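Leucine-rich repeat protein (Bacteroides thetaiotaomicron, PDB 4ECN) is of unknown function but, as an extracellular protein built from leucine-rich repeats, probably binds other proteins. Local coordinates at residues A[42-47]-A[59-64]; A[221-226]-A[257-262]; A[444-449]-A[481-486]. All coordinates share one frame; numbering follows the deposited sequence.

Contact 1. Residues A[42-47]-A[59-64]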
ATOM      1  N   GLN A  42       3.882   2.195  62.239  1.00109.36           N
ATOM      2  CA  GLN A  42       2.700   2.637  62.970  1.00108.50           C
ATOM      3  C   GLN A  42       2.289   4.089  62.550  1.00109.12           C
ATOM      4  O   GLN A  42       1.465   4.712  63.223  1.00109.67           O
ATOM      5  CB  GLN A  42       2.928   2.527  64.494  1.00110.82           C
ATOM      6  CG  GLN A  42       4.166   3.240  65.046  1.00122.15           C
ATOM      7  CD  GLN A  42       4.242   3.143  66.550  1.00144.76           C
ATOM      8  OE1 GLN A  42       3.856   2.137  67.160  1.00141.81           O
ATOM      9  NE2 GLN A  42       4.746   4.191  67.186  1.00137.74           N
ATOM     10  N   LYS A  43       2.816   4.581  61.402  1.00102.03           N
ATOM     11  CA  LYS A  43       2.538   5.895  60.787  1.00 99.79           C
ATOM     12  C   LYS A  43       2.712   5.851  59.250  1.00100.07           C
ATOM     13  O   LYS A  43       3.297   4.904  58.719  1.00 99.68           O
ATOM     14  CB  LYS A  43       3.445   7.000  61.368  1.00101.60           C
ATOM     15  CG  LYS A  43       2.917   7.700  62.608  1.00109.91           C
ATOM     16  CD  LYS A  43       3.899   8.772  63.089  1.00114.86           C
ATOM     17  CE  LYS A  43       3.428   9.526  64.311  1.00115.68           C
ATOM     18  NZ  LYS A  43       4.404  10.567  64.729  1.00116.56           N
ATOM     19  N   ILE A  44       2.184   6.870  58.547  1.00 93.45           N
ATOM     20  CA  ILE A  44       2.293   7.032  57.094  1.00 90.74           C
ATOM     21  C   ILE A  44       2.123   8.521  56.752  1.00 92.53           C
ATOM     22  O   ILE A  44       1.262   9.204  57.324  1.00 92.68           O
ATOM     23  CB  ILE A  44       1.314   6.134  56.272  1.00 93.09           C
ATOM     24  CG1 ILE A  44       1.698   6.113  54.775  1.00 91.93           C
ATOM     25  CG2 ILE A  44      -0.176   6.507  56.496  1.00 94.37           C
ATOM     26  CD1 ILE A  44       0.970   5.130  53.926  1.00 94.67           C
ATOM     27  N   LYS A  45       2.960   9.018  55.837  1.00 86.36           N
ATOM     28  CA  LYS A  45       2.879  10.392  55.355  1.00 84.87           C
ATOM     29  C   LYS A  45       2.623  10.298  53.863  1.00 84.17           C
ATOM     30  O   LYS A  45       3.522   9.999  53.076  1.00 83.03           O
ATOM     31  CB  LYS A  45       4.133  11.227  55.723  1.00 87.63           C
ATOM     32  CG  LYS A  45       4.034  12.730  55.364  1.00 99.23           C
ATOM     33  CD  LYS A  45       5.146  13.593  56.008  1.00106.12           C
ATOM     34  CE  LYS A  45       6.531  13.381  55.434  1.00109.57           C
ATOM     35  NZ  LYS A  45       7.599  13.917  56.324  1.00111.50           N
ATOM     36  N   VAL A  46       1.374  10.459  53.490  1.00 78.64           N
ATOM     37  CA  VAL A  46       0.987  10.360  52.099  1.00 77.34           C
ATOM     38  C   VAL A  46       1.113  11.763  51.471  1.00 82.88           C
ATOM     39  O   VAL A  46       0.483  12.732  51.918  1.00 83.28           O
ATOM     40  CB  VAL A  46      -0.425   9.735  51.934  1.00 80.14           C
ATOM     41  CG1 VAL A  46      -0.794   9.596  50.467  1.00 79.04           C
ATOM     42  CG2 VAL A  46      -0.511   8.377  52.628  1.00 79.86           C
ATOM     43  N   VAL A  47       1.970  11.852  50.452  1.00 79.78           N
ATOM     44  CA  VAL A  47       2.226  13.072  49.691  1.00 80.08           C
ATOM     45  C   VAL A  47       1.202  13.122  48.536  1.00 86.53           C
ATOM     46  O   VAL A  47       1.104  12.175  47.752  1.00 85.59           O
ATOM     47  CB  VAL A  47       3.705  13.123  49.205  1.00 82.79           C
ATOM     48  CG1 VAL A  47       3.970  14.340  48.322  1.00 82.27           C
ATOM     49  CG2 VAL A  47       4.668  13.101  50.385  1.00 82.77           C
ATOM     50  N   LEU A  59      -0.575  10.480  59.160  1.00 87.34           N
ATOM     51  CA  LEU A  59      -1.640   9.676  59.772  1.00 87.12           C
ATOM     52  C   LEU A  59      -1.044   8.471  60.485  1.00 90.98           C
ATOM     53  O   LEU A  59       0.067   8.059  60.161  1.00 89.90           O
ATOM     54  CB  LEU A  59      -2.671   9.204  58.715  1.00 86.31           C
ATOM     55  CG  LEU A  59      -3.549  10.269  58.065  1.00 90.09           C
ATOM     56  CD1 LEU A  59      -4.065   9.803  56.731  1.00 89.31           C
ATOM     57  CD2 LEU A  59      -4.678  10.712  58.980  1.00 92.52           C
ATOM     58  N   LEU A  60      -1.784   7.895  61.436  1.00 88.97           N
ATOM     59  CA  LEU A  60      -1.344   6.710  62.172  1.00 89.39           C
ATOM     60  C   LEU A  60      -1.877   5.428  61.515  1.00 93.40           C
ATOM     61  O   LEU A  60      -2.928   5.439  60.865  1.00 92.63           O
ATOM     62  CB  LEU A  60      -1.798   6.770  63.652  1.00 90.61           C
ATOM     63  CG  LEU A  60      -1.254   7.897  64.540  1.00 95.37           C
ATOM     64  CD1 LEU A  60      -2.246   8.257  65.629  1.00 96.49           C
ATOM     65  CD2 LEU A  60       0.097   7.541  65.132  1.00 97.43           C
ATOM     66  N   LEU A  61      -1.140   4.329  61.703  1.00 90.45           N
ATOM     67  CA  LEU A  61      -1.479   2.992  61.232  1.00 90.40           C
ATOM     68  C   LEU A  61      -2.140   2.179  62.344  1.00 96.28           C
ATOM     69  O   LEU A  61      -1.627   2.120  63.466  1.00 96.30           O
ATOM     70  CB  LEU A  61      -0.213   2.265  60.731  1.00 89.81           C
ATOM     71  CG  LEU A  61       0.102   2.242  59.231  1.00 93.55           C
ATOM     72  CD1 LEU A  61       0.126   3.617  58.641  1.00 93.07           C
ATOM     73  CD2 LEU A  61       1.437   1.565  58.967  1.00 95.67           C
ATOM     74  N   ASN A  62      -3.278   1.564  62.031  1.00 94.32           N
ATOM     75  CA  ASN A  62      -4.011   0.677  62.932  1.00 96.24           C
ATOM     76  C   ASN A  62      -3.789  -0.752  62.440  1.00102.95           C
ATOM     77  O   ASN A  62      -3.986  -1.015  61.245  1.00101.68           O
ATOM     78  CB  ASN A  62      -5.508   1.051  63.003  1.00 96.40           C
ATOM     79  CG  ASN A  62      -5.795   2.477  63.424  1.00112.60           C
ATOM     80  OD1 ASN A  62      -5.814   2.816  64.615  1.00100.72           O
ATOM     81  ND2 ASN A  62      -6.080   3.333  62.449  1.00104.83           N
ATOM     82  N   ALA A  63      -3.334  -1.664  63.317  1.00102.24           N
ATOM     83  CA  ALA A  63      -3.059  -3.033  62.882  1.00102.71           C
ATOM     84  C   ALA A  63      -4.258  -3.970  63.121  1.00108.64           C
ATOM     85  O   ALA A  63      -4.889  -3.939  64.182  1.00108.87           O
ATOM     86  CB  ALA A  63      -1.826  -3.576  63.585  1.00103.72           C
ATOM     87  N   TYR A  64      -4.558  -4.790  62.099  1.00106.34           N
ATOM     88  CA  TYR A  64      -5.602  -5.817  62.074  1.00107.94           C
ATOM     89  C   TYR A  64      -4.969  -7.154  61.591  1.00113.81           C
ATOM     90  O   TYR A  64      -3.742  -7.228  61.449  1.00112.34           O
ATOM     91  CB  TYR A  64      -6.813  -5.384  61.202  1.00108.94           C
ATOM     92  CG  TYR A  64      -6.499  -5.082  59.749  1.00109.31           C
ATOM     93  CD1 TYR A  64      -6.112  -3.807  59.349  1.00110.48           C
ATOM     94  CD2 TYR A  64      -6.662  -6.051  58.765  1.00109.74           C
ATOM     95  CE1 TYR A  64      -5.836  -3.519  58.012  1.00110.21           C
ATOM     96  CE2 TYR A  64      -6.386  -5.777  57.425  1.00109.53           C
ATOM     97  CZ  TYR A  64      -5.973  -4.507  57.053  1.00116.28           C
ATOM     98  OH  TYR A  64      -5.682  -4.223  55.740  1.00115.83           O
TER
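The bond from Leu61 N to Gln42 O is the odd one here: at 3.0 Å its N-H points almost straight at the oxygen, yet the donor stands above the carbonyl plane, with a C=O...N angle of only 104°. Two residues further along the chain the pairing becomes regular. Ile44 and Leu59 form an antiparallel hydrogen-bonded pair, with Ile44 N to Leu59 O and Leu59 N to Ile44 O both 2.9 Å. Lys43 and Leu60 make the neighbouring non-hydrogen-bonded pair, and Lys43 CA sends a C-H toward Leu59 O at 3.3 Å. This is the beta hairpin of strands 43-49 and 54-63 in the first DUF4458 domain, a family of the transthyretin clan. On the other flank of the first strand, Gln42 and Lys43 are together opposite Tyr93, a classic beta bulge. Side chains divide between the two faces of the hairpin. On one, Lys43 and Leu60 run alongside each other in the same direction, with Lys43 CG 3.8 Å from Leu60 CD2; the extended lysine chain goes on to a salt bridge between its NZ and Asp97. On the other, Ile44 CG2 meets Leu61 CD1 at 3.6 Å, the two side chains crossing at about a right angle. With chi1 at -167°, Ile44 CG1 lies anti to the backbone N, while CG2 is left facing Leu61. The same CD1 also rests against Lys43 O at 3.4 Å, and Leu61 continues onto Leu17 of strand 10-18.

Contact 2. Residues A[221-226]-A[257-262]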
ATOM      1  N   TYR A 221      15.769  18.006  29.498  1.00 46.82           N
ATOM      2  CA  TYR A 221      14.897  18.884  30.287  1.00 47.42           C
ATOM      3  C   TYR A 221      14.161  19.885  29.387  1.00 53.21           C
ATOM      4  O   TYR A 221      14.605  20.204  28.272  1.00 52.24           O
ATOM      5  CB  TYR A 221      15.661  19.650  31.401  1.00 49.28           C
ATOM      6  CG  TYR A 221      16.623  20.694  30.875  1.00 52.26           C
ATOM      7  CD1 TYR A 221      16.193  21.994  30.604  1.00 54.87           C
ATOM      8  CD2 TYR A 221      17.944  20.367  30.579  1.00 53.37           C
ATOM      9  CE1 TYR A 221      17.054  22.938  30.046  1.00 56.75           C
ATOM     10  CE2 TYR A 221      18.815  21.306  30.029  1.00 55.25           C
ATOM     11  CZ  TYR A 221      18.368  22.595  29.778  1.00 66.49           C
ATOM     12  OH  TYR A 221      19.226  23.534  29.266  1.00 72.94           O
ATOM     13  N   THR A 222      13.040  20.393  29.915  1.00 51.37           N
ATOM     14  CA  THR A 222      12.235  21.466  29.354  1.00 51.07           C
ATOM     15  C   THR A 222      11.979  22.440  30.501  1.00 55.30           C
ATOM     16  O   THR A 222      11.435  22.034  31.535  1.00 52.50           O
ATOM     17  CB  THR A 222      10.965  20.947  28.674  1.00 57.31           C
ATOM     18  OG1 THR A 222      11.323  20.003  27.667  1.00 64.01           O
ATOM     19  CG2 THR A 222      10.175  22.053  28.030  1.00 53.14           C
ATOM     20  N   THR A 223      12.432  23.701  30.350  1.00 54.78           N
ATOM     21  CA  THR A 223      12.194  24.733  31.372  1.00 56.19           C
ATOM     22  C   THR A 223      10.981  25.594  30.953  1.00 62.03           C
ATOM     23  O   THR A 223      10.725  25.769  29.758  1.00 60.73           O
ATOM     24  CB  THR A 223      13.442  25.595  31.641  1.00 61.08           C
ATOM     25  OG1 THR A 223      13.982  26.046  30.404  1.00 62.39           O
ATOM     26  CG2 THR A 223      14.511  24.856  32.435  1.00 55.08           C
ATOM     27  N   TYR A 224      10.240  26.119  31.949  1.00 61.33           N
ATOM     28  CA  TYR A 224       9.053  26.949  31.738  1.00 62.49           C
ATOM     29  C   TYR A 224       9.064  28.259  32.541  1.00 71.32           C
ATOM     30  O   TYR A 224       9.540  28.297  33.675  1.00 70.67           O
ATOM     31  CB  TYR A 224       7.781  26.181  32.126  1.00 62.76           C
ATOM     32  CG  TYR A 224       7.585  24.887  31.379  1.00 62.85           C
ATOM     33  CD1 TYR A 224       6.949  24.862  30.139  1.00 64.26           C
ATOM     34  CD2 TYR A 224       8.022  23.679  31.914  1.00 62.58           C
ATOM     35  CE1 TYR A 224       6.788  23.671  29.435  1.00 63.29           C
ATOM     36  CE2 TYR A 224       7.859  22.482  31.223  1.00 62.15           C
ATOM     37  CZ  TYR A 224       7.241  22.480  29.985  1.00 67.01           C
ATOM     38  OH  TYR A 224       7.086  21.293  29.307  1.00 63.20           O
ATOM     39  N   SER A 225       8.474  29.317  31.957  1.00 71.98           N
ATOM     40  CA  SER A 225       8.276  30.622  32.596  1.00 73.69           C
ATOM     41  C   SER A 225       6.784  30.815  32.852  1.00 79.79           C
ATOM     42  O   SER A 225       5.988  30.510  31.971  1.00 78.59           O
ATOM     43  CB  SER A 225       8.848  31.750  31.740  1.00 76.62           C
ATOM     44  OG  SER A 225       8.169  31.886  30.502  1.00 81.24           O
ATOM     45  N   GLN A 226       6.403  31.270  34.061  1.00 79.49           N
ATOM     46  CA  GLN A 226       4.999  31.484  34.432  1.00 80.56           C
ATOM     47  C   GLN A 226       4.719  32.979  34.499  1.00 88.88           C
ATOM     48  O   GLN A 226       5.489  33.725  35.115  1.00 89.33           O
ATOM     49  CB  GLN A 226       4.658  30.792  35.776  1.00 81.33           C
ATOM     50  CG  GLN A 226       3.155  30.666  36.110  1.00 88.02           C
ATOM     51  CD  GLN A 226       2.478  29.405  35.588  1.00103.93           C
ATOM     52  OE1 GLN A 226       2.951  28.272  35.762  1.00 93.74           O
ATOM     53  NE2 GLN A 226       1.284  29.561  35.046  1.00 97.46           N
ATOM     54  N   VAL A 257      20.941  19.104  37.058  1.00 56.07           N
ATOM     55  CA  VAL A 257      20.153  19.468  35.885  1.00 55.32           C
ATOM     56  C   VAL A 257      20.949  20.598  35.190  1.00 60.95           C
ATOM     57  O   VAL A 257      20.864  21.757  35.612  1.00 61.29           O
ATOM     58  CB  VAL A 257      18.682  19.833  36.201  1.00 59.32           C
ATOM     59  CG1 VAL A 257      17.924  20.211  34.932  1.00 58.71           C
ATOM     60  CG2 VAL A 257      17.972  18.688  36.920  1.00 58.65           C
ATOM     61  N   PRO A 258      21.805  20.253  34.195  1.00 57.90           N
ATOM     62  CA  PRO A 258      22.670  21.266  33.559  1.00 58.45           C
ATOM     63  C   PRO A 258      21.940  22.179  32.553  1.00 61.68           C
ATOM     64  O   PRO A 258      21.833  21.854  31.362  1.00 60.14           O
ATOM     65  CB  PRO A 258      23.723  20.414  32.838  1.00 60.02           C
ATOM     66  CG  PRO A 258      23.037  19.156  32.525  1.00 63.69           C
ATOM     67  CD  PRO A 258      22.076  18.906  33.653  1.00 59.11           C
ATOM     68  N   ILE A 259      21.522  23.365  33.023  1.00 58.28           N
ATOM     69  CA  ILE A 259      20.804  24.343  32.206  1.00 58.02           C
ATOM     70  C   ILE A 259      21.787  24.971  31.206  1.00 64.72           C
ATOM     71  O   ILE A 259      22.883  25.356  31.589  1.00 65.53           O
ATOM     72  CB  ILE A 259      20.101  25.391  33.103  1.00 60.73           C
ATOM     73  CG1 ILE A 259      19.129  24.711  34.113  1.00 59.73           C
ATOM     74  CG2 ILE A 259      19.394  26.486  32.277  1.00 61.72           C
ATOM     75  CD1 ILE A 259      17.999  23.835  33.528  1.00 57.11           C
ATOM     76  N   GLN A 260      21.390  25.041  29.921  1.00 62.24           N
ATOM     77  CA  GLN A 260      22.227  25.528  28.822  1.00 63.15           C
ATOM     78  C   GLN A 260      21.978  26.990  28.446  1.00 69.77           C
ATOM     79  O   GLN A 260      22.919  27.658  27.994  1.00 69.90           O
ATOM     80  CB  GLN A 260      21.985  24.676  27.562  1.00 63.42           C
ATOM     81  CG  GLN A 260      22.280  23.191  27.726  1.00 67.77           C
ATOM     82  CD  GLN A 260      23.719  22.900  28.071  1.00 77.96           C
ATOM     83  OE1 GLN A 260      24.655  23.340  27.387  1.00 72.92           O
ATOM     84  NE2 GLN A 260      23.915  22.116  29.125  1.00 64.39           N
ATOM     85  N   LEU A 261      20.703  27.455  28.571  1.00 67.24           N
ATOM     86  CA  LEU A 261      20.221  28.797  28.198  1.00 68.09           C
ATOM     87  C   LEU A 261      20.524  29.030  26.726  1.00 72.65           C
ATOM     88  O   LEU A 261      21.221  29.983  26.362  1.00 74.07           O
ATOM     89  CB  LEU A 261      20.826  29.915  29.073  1.00 69.32           C
ATOM     90  CG  LEU A 261      20.695  29.782  30.583  1.00 74.39           C
ATOM     91  CD1 LEU A 261      21.702  30.671  31.287  1.00 75.89           C
ATOM     92  CD2 LEU A 261      19.296  30.073  31.054  1.00 75.99           C
ATOM     93  N   LYS A 262      20.084  28.090  25.890  1.00 67.16           N
ATOM     94  CA  LYS A 262      20.327  28.146  24.454  1.00 66.83           C
ATOM     95  C   LYS A 262      19.016  28.040  23.665  1.00 71.33           C
ATOM     96  O   LYS A 262      17.927  27.878  24.232  1.00 71.15           O
ATOM     97  CB  LYS A 262      21.291  27.019  24.017  1.00 67.83           C
ATOM     98  CG  LYS A 262      22.668  27.025  24.651  1.00 77.73           C
ATOM     99  CD  LYS A 262      23.450  25.799  24.191  1.00 84.44           C
ATOM    100  CE  LYS A 262      24.779  25.633  24.891  1.00 94.78           C
ATOM    101  NZ  LYS A 262      25.444  24.353  24.522  1.00 99.98           N
TER
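Tyr221 OH has two partners: Gln260 N donates to it at 2.7 Å with an N-H...O angle of 154°, and Glu235 OE2 makes a further hydrogen bond to the same oxygen. Since the backbone N-H supplies its own proton, the phenol hydrogen is probably directed at the carboxylate. Glu235 also receives Leu261 N on OE2 and Lys262 N on OE1, so one acid and one phenol together take up three successive backbone N-H groups, 260 to 262, where the chain leaves its strand.

The ring that carries the hydroxyl is wedged against the same segment. Chi1 of 69° puts Tyr221 CG between the backbone N and the carbonyl carbon, and the ring runs from there toward residues 258-260. Over one of its faces sits the end of Ile259: CD1 is 3.9 Å from the ring centroid, displaced toward the rim, in a CH-pi contact. Thr223 CG2 comes tip to tip with that methyl, 3.8 Å from Ile259 CD1. At the base of the tyrosine side chain CB touches Val257 CG1 at 4.2 Å; near the hydroxyl end, CE2 comes within 3.3 Å of Pro258 O. Pro258 O is also bonded at 3.1 Å by Gln260 NE2, whose chain bends back at chi2; that amide nitrogen has a second partner in Glu140 OE1.

No backbone ladder joins the two strands. The axes of 221-226 and 257-259 approach no closer than 9.0 Å and cross at -62°, so side chains fill the space between them, an arrangement consistent with strands 214-227 and 251-259 packing face to face as layers of a beta sandwich, as in the transthyretin clan.

Contact 3. Residues A[444-449]-A[481-486]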
ATOM      1  N   ILE A 444       1.071  21.984   5.793  1.00 51.39           N
ATOM      2  CA  ILE A 444       1.664  21.188   4.713  1.00 51.62           C
ATOM      3  C   ILE A 444       2.330  22.169   3.688  1.00 58.07           C
ATOM      4  O   ILE A 444       3.348  21.821   3.089  1.00 58.28           O
ATOM      5  CB  ILE A 444       0.536  20.273   4.087  1.00 54.20           C
ATOM      6  CG1 ILE A 444       0.018  19.236   5.098  1.00 54.24           C
ATOM      7  CG2 ILE A 444       0.912  19.583   2.794  1.00 53.82           C
ATOM      8  CD1 ILE A 444       1.089  18.330   5.746  1.00 63.77           C
ATOM      9  N   GLN A 445       1.799  23.413   3.570  1.00 55.57           N
ATOM     10  CA  GLN A 445       2.292  24.491   2.699  1.00 56.64           C
ATOM     11  C   GLN A 445       3.671  25.040   3.107  1.00 61.20           C
ATOM     12  O   GLN A 445       4.222  25.893   2.392  1.00 62.70           O
ATOM     13  CB  GLN A 445       1.307  25.671   2.723  1.00 59.22           C
ATOM     14  CG  GLN A 445       0.090  25.512   1.853  1.00 69.86           C
ATOM     15  CD  GLN A 445      -0.896  26.613   2.103  1.00 86.99           C
ATOM     16  OE1 GLN A 445      -1.612  26.607   3.101  1.00 86.30           O
ATOM     17  NE2 GLN A 445      -0.967  27.575   1.203  1.00 78.15           N
ATOM     18  N   ARG A 446       4.176  24.636   4.290  1.00 55.27           N
ATOM     19  CA  ARG A 446       5.458  25.101   4.808  1.00 54.62           C
ATOM     20  C   ARG A 446       6.577  24.093   4.464  1.00 58.33           C
ATOM     21  O   ARG A 446       7.752  24.442   4.546  1.00 60.69           O
ATOM     22  CB  ARG A 446       5.364  25.328   6.326  1.00 53.65           C
ATOM     23  CG  ARG A 446       6.422  26.281   6.886  1.00 58.78           C
ATOM     24  CD  ARG A 446       6.272  26.476   8.381  1.00 53.43           C
ATOM     25  NE  ARG A 446       7.248  27.425   8.924  1.00 58.83           N
ATOM     26  CZ  ARG A 446       8.279  27.108   9.706  1.00 72.08           C
ATOM     27  NH1 ARG A 446       8.470  25.849  10.090  1.00 62.50           N
ATOM     28  NH2 ARG A 446       9.101  28.050  10.146  1.00 58.06           N
ATOM     29  N   LEU A 447       6.209  22.868   4.037  1.00 51.46           N
ATOM     30  CA  LEU A 447       7.117  21.770   3.688  1.00 49.02           C
ATOM     31  C   LEU A 447       7.546  21.912   2.234  1.00 52.89           C
ATOM     32  O   LEU A 447       7.108  21.165   1.358  1.00 52.14           O
ATOM     33  CB  LEU A 447       6.398  20.432   3.944  1.00 47.39           C
ATOM     34  CG  LEU A 447       5.725  20.273   5.311  1.00 49.57           C
ATOM     35  CD1 LEU A 447       5.019  18.963   5.395  1.00 48.42           C
ATOM     36  CD2 LEU A 447       6.720  20.427   6.447  1.00 48.36           C
ATOM     37  N   THR A 448       8.383  22.921   1.978  1.00 49.56           N
ATOM     38  CA  THR A 448       8.825  23.348   0.646  1.00 49.30           C
ATOM     39  C   THR A 448       9.738  22.321  -0.047  1.00 53.94           C
ATOM     40  O   THR A 448       9.799  22.337  -1.285  1.00 54.76           O
ATOM     41  CB  THR A 448       9.529  24.701   0.754  1.00 50.12           C
ATOM     42  OG1 THR A 448      10.568  24.616   1.748  1.00 54.20           O
ATOM     43  CG2 THR A 448       8.548  25.826   1.120  1.00 37.57           C
ATOM     44  N   LYS A 449      10.406  21.415   0.717  1.00 49.76           N
ATOM     45  CA  LYS A 449      11.306  20.409   0.128  1.00 48.36           C
ATOM     46  C   LYS A 449      10.565  19.102  -0.230  1.00 51.11           C
ATOM     47  O   LYS A 449      11.179  18.189  -0.780  1.00 48.75           O
ATOM     48  CB  LYS A 449      12.472  20.097   1.072  1.00 49.75           C
ATOM     49  CG  LYS A 449      13.468  21.225   1.187  1.00 53.53           C
ATOM     50  CD  LYS A 449      14.727  20.810   1.929  1.00 59.16           C
ATOM     51  CE  LYS A 449      15.548  22.015   2.342  1.00 60.82           C
ATOM     52  NZ  LYS A 449      16.880  21.611   2.849  1.00 69.22           N
ATOM     53  N   GLU A 481       0.834  31.851  10.590  1.00 65.15           N
ATOM     54  CA  GLU A 481      -0.177  32.810  10.112  1.00 65.88           C
ATOM     55  C   GLU A 481       0.522  34.078   9.621  1.00 72.42           C
ATOM     56  O   GLU A 481       0.074  34.718   8.662  1.00 72.52           O
ATOM     57  CB  GLU A 481      -1.193  33.135  11.238  1.00 67.30           C
ATOM     58  CG  GLU A 481      -2.323  34.086  10.867  1.00 76.35           C
ATOM     59  CD  GLU A 481      -3.163  33.701   9.664  1.00100.18           C
ATOM     60  OE1 GLU A 481      -4.075  32.853   9.811  1.00 90.75           O
ATOM     61  OE2 GLU A 481      -2.919  34.265   8.573  1.00100.13           O
ATOM     62  N   ASN A 482       1.653  34.403  10.273  1.00 70.38           N
ATOM     63  CA  ASN A 482       2.476  35.575  10.005  1.00 72.02           C
ATOM     64  C   ASN A 482       3.511  35.299   8.900  1.00 76.94           C
ATOM     65  O   ASN A 482       4.232  36.214   8.491  1.00 78.09           O
ATOM     66  CB  ASN A 482       3.162  36.036  11.296  1.00 73.23           C
ATOM     67  CG  ASN A 482       2.179  36.579  12.312  1.00 92.80           C
ATOM     68  OD1 ASN A 482       1.326  37.430  12.010  1.00 84.67           O
ATOM     69  ND2 ASN A 482       2.283  36.108  13.544  1.00 84.82           N
ATOM     70  N   GLU A 483       3.557  34.069   8.392  1.00 72.91           N
ATOM     71  CA  GLU A 483       4.459  33.708   7.298  1.00 72.87           C
ATOM     72  C   GLU A 483       3.636  33.606   6.021  1.00 78.25           C
ATOM     73  O   GLU A 483       2.468  33.188   6.070  1.00 79.08           O
ATOM     74  CB  GLU A 483       5.216  32.404   7.596  1.00 72.70           C
ATOM     75  CG  GLU A 483       6.014  32.443   8.889  1.00 78.09           C
ATOM     76  CD  GLU A 483       6.705  31.163   9.316  1.00 81.71           C
ATOM     77  OE1 GLU A 483       6.439  30.099   8.711  1.00 53.16           O
ATOM     78  OE2 GLU A 483       7.513  31.228  10.270  1.00 72.11           O
ATOM     79  N   GLU A 484       4.220  33.993   4.887  1.00 73.57           N
ATOM     80  CA  GLU A 484       3.485  33.958   3.629  1.00 73.08           C
ATOM     81  C   GLU A 484       3.529  32.516   3.039  1.00 72.70           C
ATOM     82  O   GLU A 484       4.256  32.227   2.076  1.00 71.18           O
ATOM     83  CB  GLU A 484       4.031  35.018   2.648  1.00 76.18           C
ATOM     84  CG  GLU A 484       3.860  36.469   3.099  1.00 89.02           C
ATOM     85  CD  GLU A 484       4.287  37.541   2.107  1.00113.71           C
ATOM     86  OE1 GLU A 484       4.215  37.290   0.881  1.00102.29           O
ATOM     87  OE2 GLU A 484       4.640  38.656   2.558  1.00114.52           O
ATOM     88  N   LEU A 485       2.732  31.616   3.651  1.00 66.78           N
ATOM     89  CA  LEU A 485       2.609  30.206   3.267  1.00 64.23           C
ATOM     90  C   LEU A 485       1.727  30.047   2.029  1.00 69.74           C
ATOM     91  O   LEU A 485       0.551  30.442   2.043  1.00 71.02           O
ATOM     92  CB  LEU A 485       2.023  29.390   4.431  1.00 62.64           C
ATOM     93  CG  LEU A 485       2.939  28.509   5.268  1.00 65.20           C
ATOM     94  CD1 LEU A 485       4.022  29.305   5.967  1.00 65.34           C
ATOM     95  CD2 LEU A 485       2.130  27.734   6.297  1.00 65.43           C
ATOM     96  N   SER A 486       2.292  29.473   0.960  1.00 65.42           N
ATOM     97  CA  SER A 486       1.552  29.238  -0.274  1.00 64.92           C
ATOM     98  C   SER A 486       2.018  27.958  -0.944  1.00 67.33           C
ATOM     99  O   SER A 486       3.194  27.592  -0.845  1.00 66.80           O
ATOM    100  CB  SER A 486       1.692  30.415  -1.235  1.00 70.00           C
ATOM    101  OG  SER A 486       0.896  30.221  -2.392  1.00 80.85           O
TER
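Arg446 NE donates to Glu483 OE1 at 2.8 Å in a salt bridge. The oxygen meets the rim of the guanidinium almost in plane, using its syn lone pair, and the two flat groups are nearly coplanar, 23° apart. Chi1 of -158° sets Arg446 CG anti to the backbone N, and the chain then runs extended to NE. Leu485 lies against its aliphatic start: CD2 touches Arg446 CB and CD1 touches Arg446 CG, both at 4.0 Å. Beside it, Gln445 CB packs on Leu485 CG at 4.1 Å, and Gln445 NE2 rests 3.4 Å from Ser486 CA.

A second shell holds the ion pair in place. Gln479, in helix 475-480, bonds Glu483 OE2, while Arg446 NH1 reaches Gly344 O. The arginine thus links loops that precede three adjacent parallel strands of the leucine-rich repeat sheet, 351-353, 452-456 and 495-499. An alanine here would probably leave Glu483 OE1 without its charged mate and Gly344 O without this donor, and open a gap beside Leu485 CD1. With one carboxylate oxygen on a guanidinium and the other on an amide, Glu483 is likely to be held in its ionised form.

In the fold
From the N terminus the three contacts come in series, none enclosing or crossing another. Contact 1 closes a beta hairpin, pairing strand 43-49 with strand 54-63 in the first DUF4458 domain. Contact 2 then closes a longer, strand-rich loop, joining strand 214-227 of the second such domain to the end of strand 251-259, shortly before helix 266-280. Contact 3 lies within the leucine-rich repeat region and ties together the loops leading into strands 452-456 and 495-499. Between centres, contacts 1 and 2 are about 38 Å apart and contacts 2 and 3 about 29 Å; contacts 1 and 3 are separated by about 60 Å, and none touches another.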